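Putative phosphosugar isomerase (Silicibacter pomeroyi DSS-3, PDB 3FJ1) is of unproven function but, with its two SIS domains, probably binds phosphosugars or related carbohydrate derivatives and may act as an isomerase or aminotransferase. Local coordinates at residues V31-R39 / M165-D173; L120-A128 / S136-E147. All blocks are in the same frame, centred on the assembly; numbering follows the deposited sequence.

Both contacts lie at the first of the two parallel sheets, with contact 2 inside the first SIS domain. Their centres are about 15 Å apart. Contact 1 pairs the end of helix 8-41 with the end of helix 153-171. Contact 2 pairs strands 120-125 and 138-141 at one edge of the five-stranded parallel sheet. Along the chain, contact 2 falls between the two halves of contact 1, and strand 138-141 leads into helix 153-171. The two touch directly: Leu38 CD2 is 3.5 Å from Leu120 CD2, and Val34 CG2 is 3.7 Å from His138 CB. The helix pair thus packs on the sheet, as in an alpha-beta sandwich.

Contact 1: V31-R39 / M165-D173; sequences VARVAAVLR and MLLADWAED
Leu166 enters helix 31-39 as a knob, in a hole made by Val31, Val34, Ala35 and Leu38. Its CB lies near Val31 CG1. Its CG faces Leu38 CD1. Its tip CD1 goes deepest and sits 3.6 Å from both Val34 CG1 and Ala35 N. CG stands anti to the backbone N, which carries this branch across to the other helix. The segment axes approach to 8.5 Å and cross at -49°. The small Ala35 side chain fits this close approach: its CB is 3.4 Å from Asp169 CB and also meets the backbone N of Trp170. Val31 CG1 rests against the backbone between Met165 and Leu166. Met165 is a selenomethionine, and its bent chain returns CE to Val31 CG2.

Leu38 lies over one face of the Trp170 indole. Its CB stands 3.8 Å from the centroid of the five-membered ring, a CH-pi contact only 10° off the normal. Its CD1 reaches CE3 of the six-membered ring. Arg39 passes Trp170 in the opposite direction, with CG 3.7 Å from CD1. A bend at chi3 turns its guanidinium back, and Arg39 NH1 comes within 2.9 Å of Asp169 O. The Glu172 carboxylate is stacked over one guanidinium face, planes 14° apart. This probably gives charge attraction without a directed N-H bond. Glu172 has positive phi and is the C-prime residue of the Schellman motif ending helix 153-171.

Asp169 forms a salt bridge with Arg177 of helix 174-181. Leu167 and Trp170 pack on helix 53-69, while Val31 and Leu166 also touch Ile140 of strand 138-141. The helix pair therefore joins the edge of the parallel sheet to the surrounding helices.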
loop_
_atom_site.group_PDB
_atom_site.type_symbol
_atom_site.label_atom_id
_atom_site.label_comp_id
_atom_site.label_asym_id
_atom_site.label_seq_id
_atom_site.Cartn_x
_atom_site.Cartn_y
_atom_site.Cartn_z
ATOM N N VAL A 31 10.717 19.215 -18.448
ATOM C CA VAL A 31 10.848 17.778 -18.364
ATOM C C VAL A 31 12.140 17.314 -19.042
ATOM O O VAL A 31 12.863 16.490 -18.485
ATOM C CB VAL A 31 9.623 17.047 -18.951
ATOM C CG1 VAL A 31 9.934 15.565 -19.077
ATOM C CG2 VAL A 31 8.409 17.257 -18.067
ATOM N N ALA A 32 12.467 17.876 -20.206
ATOM C CA ALA A 32 13.640 17.436 -20.950
ATOM C C ALA A 32 14.918 17.751 -20.176
ATOM O O ALA A 32 15.878 16.963 -20.168
ATOM C CB ALA A 32 13.695 18.095 -22.317
ATOM N N ARG A 33 14.921 18.923 -19.548
ATOM C CA ARG A 33 16.066 19.362 -18.746
ATOM C C ARG A 33 16.295 18.441 -17.546
ATOM O O ARG A 33 17.440 18.042 -17.281
ATOM C CB ARG A 33 15.860 20.801 -18.285
ATOM C CG ARG A 33 16.100 21.809 -19.358
ATOM C CD ARG A 33 15.768 23.201 -18.889
ATOM N NE ARG A 33 16.110 24.173 -19.927
ATOM C CZ ARG A 33 15.848 25.476 -19.869
ATOM N NH1 ARG A 33 15.241 25.996 -18.816
ATOM N NH2 ARG A 33 16.203 26.264 -20.876
ATOM N N VAL A 34 15.223 18.067 -16.841
ATOM C CA VAL A 34 15.363 17.158 -15.697
ATOM C C VAL A 34 15.838 15.783 -16.183
ATOM O O VAL A 34 16.721 15.202 -15.585
ATOM C CB VAL A 34 14.074 17.017 -14.870
ATOM C CG1 VAL A 34 14.260 16.004 -13.737
ATOM C CG2 VAL A 34 13.640 18.409 -14.307
ATOM N N ALA A 35 15.243 15.268 -17.263
ATOM C CA ALA A 35 15.669 13.993 -17.854
ATOM C C ALA A 35 17.155 14.005 -18.212
ATOM O O ALA A 35 17.815 13.014 -18.007
ATOM C CB ALA A 35 14.819 13.633 -19.082
ATOM N N ALA A 36 17.664 15.142 -18.714
ATOM C CA ALA A 36 19.080 15.298 -19.064
ATOM C C ALA A 36 19.960 15.178 -17.799
ATOM O O ALA A 36 20.969 14.465 -17.791
ATOM C CB ALA A 36 19.321 16.609 -19.804
ATOM N N VAL A 37 19.541 15.848 -16.727
ATOM C CA VAL A 37 20.216 15.748 -15.427
ATOM C C VAL A 37 20.230 14.284 -14.958
ATOM O O VAL A 37 21.247 13.790 -14.487
ATOM C CB VAL A 37 19.549 16.667 -14.384
ATOM C CG1 VAL A 37 20.109 16.392 -12.985
ATOM C CG2 VAL A 37 19.734 18.170 -14.775
ATOM N N LEU A 38 19.104 13.582 -15.092
ATOM C CA LEU A 38 19.030 12.177 -14.668
ATOM C C LEU A 38 19.916 11.259 -15.514
ATOM O O LEU A 38 20.526 10.348 -14.986
ATOM C CB LEU A 38 17.569 11.677 -14.688
ATOM C CG LEU A 38 16.648 12.325 -13.638
ATOM C CD1 LEU A 38 15.164 11.970 -13.898
ATOM C CD2 LEU A 38 17.103 11.908 -12.204
ATOM N N ARG A 39 20.014 11.506 -16.816
ATOM C CA ARG A 39 20.858 10.648 -17.651
ATOM C C ARG A 39 22.313 10.862 -17.240
ATOM O O ARG A 39 23.119 9.933 -17.232
ATOM C CB ARG A 39 20.658 10.924 -19.144
ATOM C CG ARG A 39 19.398 10.303 -19.719
ATOM C CD ARG A 39 19.410 10.336 -21.242
ATOM N NE ARG A 39 19.548 11.686 -21.759
ATOM C CZ ARG A 39 18.560 12.569 -21.919
ATOM N NH1 ARG A 39 17.310 12.289 -21.608
ATOM N NH2 ARG A 39 18.837 13.760 -22.401
HETATM N N MSE A 165 6.278 11.424 -18.945
HETATM C CA MSE A 165 7.103 12.261 -19.869
HETATM C C MSE A 165 8.559 12.221 -19.414
HETATM O O MSE A 165 9.468 12.038 -20.216
HETATM C CB MSE A 165 6.617 13.713 -19.879
HETATM C CG MSE A 165 5.308 13.945 -20.629
HETATM SE SE MSE A 165 4.609 15.745 -20.261
HETATM C CE MSE A 165 5.951 16.906 -21.122
ATOM N N LEU A 166 8.772 12.323 -18.108
ATOM C CA LEU A 166 10.126 12.339 -17.557
ATOM C C LEU A 166 10.781 11.004 -17.810
ATOM O O LEU A 166 11.894 10.939 -18.322
ATOM C CB LEU A 166 10.085 12.657 -16.057
ATOM C CG LEU A 166 11.399 12.763 -15.278
ATOM C CD1 LEU A 166 12.294 13.888 -15.846
ATOM C CD2 LEU A 166 11.085 12.966 -13.758
ATOM N N LEU A 167 10.067 9.925 -17.490
ATOM C CA LEU A 167 10.583 8.584 -17.692
ATOM C C LEU A 167 10.852 8.278 -19.170
ATOM O O LEU A 167 11.823 7.603 -19.501
ATOM C CB LEU A 167 9.617 7.552 -17.112
ATOM C CG LEU A 167 9.474 7.544 -15.593
ATOM C CD1 LEU A 167 8.377 6.568 -15.149
ATOM C CD2 LEU A 167 10.797 7.237 -14.961
ATOM N N ALA A 168 9.993 8.784 -20.048
ATOM C CA ALA A 168 10.122 8.546 -21.459
ATOM C C ALA A 168 11.349 9.304 -22.017
ATOM O O ALA A 168 12.086 8.752 -22.830
ATOM C CB ALA A 168 8.854 8.953 -22.174
ATOM N N ASP A 169 11.578 10.530 -21.558
ATOM C CA ASP A 169 12.752 11.303 -22.014
ATOM C C ASP A 169 14.026 10.657 -21.434
ATOM O O ASP A 169 15.058 10.557 -22.097
ATOM C CB ASP A 169 12.692 12.784 -21.579
ATOM C CG ASP A 169 11.814 13.672 -22.487
ATOM O OD1 ASP A 169 11.405 13.238 -23.609
ATOM O OD2 ASP A 169 11.518 14.834 -22.057
ATOM N N TRP A 170 13.954 10.229 -20.177
ATOM C CA TRP A 170 15.095 9.593 -19.511
ATOM C C TRP A 170 15.468 8.278 -20.201
ATOM O O TRP A 170 16.658 8.032 -20.468
ATOM C CB TRP A 170 14.764 9.455 -18.020
ATOM C CG TRP A 170 15.789 8.840 -17.146
ATOM C CD1 TRP A 170 17.082 8.578 -17.424
ATOM C CD2 TRP A 170 15.589 8.507 -15.778
ATOM N NE1 TRP A 170 17.699 8.021 -16.323
ATOM C CE2 TRP A 170 16.795 7.981 -15.295
ATOM C CE3 TRP A 170 14.489 8.583 -14.922
ATOM C CZ2 TRP A 170 16.938 7.532 -13.979
ATOM C CZ3 TRP A 170 14.644 8.136 -13.605
ATOM C CH2 TRP A 170 15.846 7.610 -13.169
ATOM N N ALA A 171 14.475 7.455 -20.537
ATOM C CA ALA A 171 14.690 6.199 -21.234
ATOM C C ALA A 171 14.920 6.408 -22.742
ATOM O O ALA A 171 15.376 5.485 -23.447
ATOM C CB ALA A 171 13.467 5.238 -21.006
ATOM N N GLU A 172 14.611 7.607 -23.224
ATOM C CA GLU A 172 14.676 7.934 -24.650
ATOM C C GLU A 172 13.805 6.949 -25.435
ATOM O O GLU A 172 14.245 6.331 -26.406
ATOM C CB GLU A 172 16.138 7.967 -25.130
ATOM C CG GLU A 172 16.940 9.063 -24.404
ATOM C CD GLU A 172 18.396 9.101 -24.803
ATOM O OE1 GLU A 172 19.173 8.206 -24.366
ATOM O OE2 GLU A 172 18.755 10.057 -25.509
ATOM N N ASP A 173 12.565 6.804 -24.984
ATOM C CA ASP A 173 11.637 5.828 -25.548
ATOM C C ASP A 173 10.650 6.531 -26.479
ATOM O O ASP A 173 9.716 7.199 -26.044
ATOM C CB ASP A 173 10.917 5.095 -24.429
ATOM C CG ASP A 173 10.116 3.908 -24.915
ATOM O OD1 ASP A 173 9.297 4.006 -25.858
ATOM O OD2 ASP A 173 10.326 2.846 -24.342
#

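Contact 2: L120-A128 / S136-E147; sequences LCVALTNDA and SAHTIDIHAGPE
Ala123 and Thr139 are paired in register between two parallel strands, 120-125 and 138-141. Short helix 131-134 links them in a beta-alpha-beta unit of the SIS domain. Backbone bonds run from His138 N to Cys121 O, Ala123 N to His138 O, Ile140 N to Ala123 O, Thr125 N to Ile140 O and Ile142 N to Thr125 O. The bond from Ile140 N to Ala123 O is the shortest of these, 2.7 Å, and nearly straight at 171°.

On the Val122 and Leu124 face, Leu124 lies beside Ile140 and points the same way. Leu124 CD2 meets Ile140 CB at 3.6 Å, and Ile140 CD1 also reaches Val122 CG1. At the start of the pair, Leu120 CD1 approaches the His138 ring at its edge. On the face of Ala123 and Thr125, the methyls Thr125 CG2 and Thr139 CG2 meet at 3.5 Å. The Thr125 torsion (chi1 -176°) leaves CG2 between the backbone N and the carbonyl carbon for this contact, and turns OG1 to Ser99 O, its hydrogen-bond partner. OG1 also accepts from Asp127 N in an ST turn.

Both polar atoms of the Asn126 amide hold the backbone at Ala144 and Gly145. Asn126 OD1 accepts from Ala144 N at 3.1 Å and weakly from Gly145 N. Gly145 O lies only 9° out of the amide plane, and Asn126 ND2 donates to it at 2.7 Å.

Strand 93-99 holds the other backbone edge of strand 120-125. Helix 8-41 packs on Leu120 and His138, and helix 153-171 on Ile142 and Ala144. At the ends of the strands, water 2 accepts from Ala128 N and donates to Asp141 OD2. Asp141 OD1 accepts from His143 N at 2.9 Å in an Asx turn.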
loop_
_atom_site.group_PDB
_atom_site.type_symbol
_atom_site.label_atom_id
_atom_site.label_comp_id
_atom_site.label_asym_id
_atom_site.label_seq_id
_atom_site.Cartn_x
_atom_site.Cartn_y
_atom_site.Cartn_z
ATOM N N LEU A 120 18.548 13.194 -5.406
ATOM C CA LEU A 120 18.206 14.263 -6.349
ATOM C C LEU A 120 16.694 14.354 -6.247
ATOM O O LEU A 120 15.977 13.458 -6.692
ATOM C CB LEU A 120 18.628 13.921 -7.797
ATOM C CG LEU A 120 18.215 14.932 -8.875
ATOM C CD1 LEU A 120 18.932 16.247 -8.652
ATOM C CD2 LEU A 120 18.522 14.406 -10.275
ATOM N N CYS A 121 16.198 15.415 -5.627
ATOM C CA CYS A 121 14.744 15.557 -5.422
ATOM C C CYS A 121 14.054 16.319 -6.538
ATOM O O CYS A 121 14.454 17.446 -6.867
ATOM C CB CYS A 121 14.463 16.213 -4.066
ATOM S SG CYS A 121 15.227 15.280 -2.728
ATOM N N VAL A 122 13.041 15.683 -7.129
ATOM C CA VAL A 122 12.220 16.241 -8.195
ATOM C C VAL A 122 10.773 16.245 -7.722
ATOM O O VAL A 122 10.274 15.204 -7.276
ATOM C CB VAL A 122 12.329 15.390 -9.483
ATOM C CG1 VAL A 122 11.438 15.926 -10.603
ATOM C CG2 VAL A 122 13.794 15.290 -9.959
ATOM N N ALA A 123 10.109 17.400 -7.788
ATOM C CA ALA A 123 8.713 17.519 -7.371
ATOM C C ALA A 123 7.804 17.631 -8.585
ATOM O O ALA A 123 8.104 18.400 -9.504
ATOM C CB ALA A 123 8.510 18.740 -6.470
ATOM N N LEU A 124 6.714 16.851 -8.579
ATOM C CA LEU A 124 5.631 16.938 -9.556
ATOM C C LEU A 124 4.466 17.603 -8.781
ATOM O O LEU A 124 3.915 17.022 -7.847
ATOM C CB LEU A 124 5.201 15.568 -10.070
ATOM C CG LEU A 124 6.278 14.679 -10.710
ATOM C CD1 LEU A 124 5.663 13.408 -11.337
ATOM C CD2 LEU A 124 7.113 15.424 -11.718
ATOM N N THR A 125 4.148 18.836 -9.149
ATOM C CA THR A 125 3.199 19.653 -8.383
ATOM C C THR A 125 2.469 20.646 -9.275
ATOM O O THR A 125 2.964 20.994 -10.365
ATOM C CB THR A 125 3.919 20.385 -7.174
ATOM O OG1 THR A 125 2.983 21.117 -6.374
ATOM C CG2 THR A 125 5.005 21.332 -7.607
ATOM N N ASN A 126 1.283 21.047 -8.804
ATOM C CA ASN A 126 0.449 22.064 -9.485
ATOM C C ASN A 126 0.773 23.486 -8.986
ATOM O O ASN A 126 0.161 24.462 -9.440
ATOM C CB ASN A 126 -1.047 21.746 -9.295
ATOM C CG ASN A 126 -1.926 22.329 -10.395
ATOM O OD1 ASN A 126 -1.504 22.476 -11.557
ATOM N ND2 ASN A 126 -3.179 22.665 -10.032
ATOM N N ASP A 127 1.684 23.602 -8.020
ATOM C CA ASP A 127 2.137 24.917 -7.555
ATOM C C ASP A 127 3.653 24.976 -7.498
ATOM O O ASP A 127 4.272 24.517 -6.529
ATOM C CB ASP A 127 1.532 25.247 -6.190
ATOM C CG ASP A 127 1.833 26.669 -5.756
ATOM O OD1 ASP A 127 2.668 27.341 -6.405
ATOM O OD2 ASP A 127 1.227 27.103 -4.755
ATOM N N ALA A 128 4.254 25.572 -8.521
ATOM C CA ALA A 128 5.707 25.707 -8.589
ATOM C C ALA A 128 6.325 26.637 -7.527
ATOM O O ALA A 128 7.540 26.697 -7.405
ATOM C CB ALA A 128 6.118 26.165 -9.999
ATOM N N SER A 136 13.012 21.051 -3.265
ATOM C CA SER A 136 13.410 20.166 -4.354
ATOM C C SER A 136 14.483 20.765 -5.256
ATOM O O SER A 136 14.574 21.971 -5.367
ATOM C CB SER A 136 12.196 19.765 -5.168
ATOM O OG SER A 136 11.183 19.245 -4.303
ATOM N N ALA A 137 15.306 19.912 -5.862
ATOM C CA ALA A 137 16.318 20.342 -6.812
ATOM C C ALA A 137 15.669 20.796 -8.114
ATOM O O ALA A 137 16.152 21.724 -8.761
ATOM C CB ALA A 137 17.361 19.210 -7.074
ATOM N N HIS A 138 14.571 20.138 -8.491
ATOM C CA HIS A 138 13.823 20.479 -9.678
ATOM C C HIS A 138 12.334 20.367 -9.413
ATOM O O HIS A 138 11.895 19.502 -8.654
ATOM C CB HIS A 138 14.183 19.516 -10.809
ATOM C CG HIS A 138 15.632 19.529 -11.156
ATOM N ND1 HIS A 138 16.183 20.481 -11.981
ATOM C CD2 HIS A 138 16.647 18.723 -10.782
ATOM C CE1 HIS A 138 17.483 20.274 -12.085
ATOM N NE2 HIS A 138 17.794 19.217 -11.360
ATOM N N THR A 139 11.559 21.238 -10.059
ATOM C CA THR A 139 10.109 21.154 -9.983
ATOM C C THR A 139 9.528 21.058 -11.372
ATOM O O THR A 139 9.868 21.852 -12.261
ATOM C CB THR A 139 9.516 22.339 -9.262
ATOM O OG1 THR A 139 9.985 22.303 -7.913
ATOM C CG2 THR A 139 7.944 22.290 -9.296
ATOM N N ILE A 140 8.663 20.078 -11.572
ATOM C CA ILE A 140 7.921 19.971 -12.806
ATOM C C ILE A 140 6.472 20.389 -12.516
ATOM O O ILE A 140 5.732 19.712 -11.767
ATOM C CB ILE A 140 7.974 18.548 -13.388
ATOM C CG1 ILE A 140 9.408 18.230 -13.819
ATOM C CG2 ILE A 140 7.007 18.415 -14.541
ATOM C CD1 ILE A 140 9.685 16.789 -14.101
ATOM N N ASP A 141 6.077 21.520 -13.095
ATOM C CA ASP A 141 4.705 22.007 -13.007
ATOM C C ASP A 141 3.809 21.084 -13.877
ATOM O O ASP A 141 4.030 20.937 -15.094
ATOM C CB ASP A 141 4.671 23.439 -13.518
ATOM C CG ASP A 141 3.326 24.130 -13.347
ATOM O OD1 ASP A 141 2.254 23.494 -13.224
ATOM O OD2 ASP A 141 3.361 25.386 -13.393
ATOM N N ILE A 142 2.818 20.472 -13.249
ATOM C CA ILE A 142 1.896 19.548 -13.945
ATOM C C ILE A 142 0.817 20.210 -14.824
ATOM O O ILE A 142 0.131 19.523 -15.607
ATOM C CB ILE A 142 1.261 18.525 -12.954
ATOM C CG1 ILE A 142 0.215 19.183 -12.024
ATOM C CG2 ILE A 142 2.425 17.786 -12.175
ATOM C CD1 ILE A 142 -0.519 18.200 -11.085
ATOM N N HIS A 143 0.681 21.525 -14.733
ATOM C CA HIS A 143 -0.274 22.248 -15.570
ATOM C C HIS A 143 -1.714 21.708 -15.532
ATOM O O HIS A 143 -2.382 21.617 -16.553
ATOM C CB HIS A 143 0.257 22.317 -17.026
ATOM C CG HIS A 143 1.517 23.112 -17.177
ATOM N ND1 HIS A 143 2.771 22.583 -16.969
ATOM C CD2 HIS A 143 1.710 24.411 -17.501
ATOM C CE1 HIS A 143 3.683 23.516 -17.166
ATOM N NE2 HIS A 143 3.062 24.633 -17.491
ATOM N N ALA A 144 -2.179 21.354 -14.336
ATOM C CA ALA A 144 -3.528 20.858 -14.128
ATOM C C ALA A 144 -4.484 22.044 -14.083
ATOM O O ALA A 144 -5.658 21.897 -14.402
ATOM C CB ALA A 144 -3.614 20.107 -12.810
ATOM N N GLY A 145 -3.963 23.211 -13.701
ATOM C CA GLY A 145 -4.803 24.410 -13.503
ATOM C C GLY A 145 -5.584 24.274 -12.206
ATOM O O GLY A 145 -5.392 23.337 -11.451
ATOM N N PRO A 146 -6.457 25.239 -11.910
ATOM C CA PRO A 146 -7.221 25.138 -10.665
ATOM C C PRO A 146 -8.201 23.957 -10.668
ATOM O O PRO A 146 -8.866 23.701 -11.674
ATOM C CB PRO A 146 -7.977 26.492 -10.590
ATOM C CG PRO A 146 -8.009 27.018 -11.988
ATOM C CD PRO A 146 -6.770 26.450 -12.685
ATOM N N GLU A 147 -8.240 23.218 -9.572
ATOM C CA GLU A 147 -9.192 22.127 -9.442
ATOM C C GLU A 147 -10.295 22.726 -8.608
ATOM O O GLU A 147 -10.016 23.447 -7.672
ATOM C CB GLU A 147 -8.642 20.936 -8.642
ATOM C CG GLU A 147 -7.236 20.391 -8.967
ATOM C CD GLU A 147 -7.090 19.565 -10.253
ATOM O OE1 GLU A 147 -7.791 18.510 -10.469
ATOM O OE2 GLU A 147 -6.177 19.978 -11.026
HETATM O O HOH W 1 -0.054 24.579 -12.624
HETATM O O HOH W 2 2.535 26.425 -10.663
#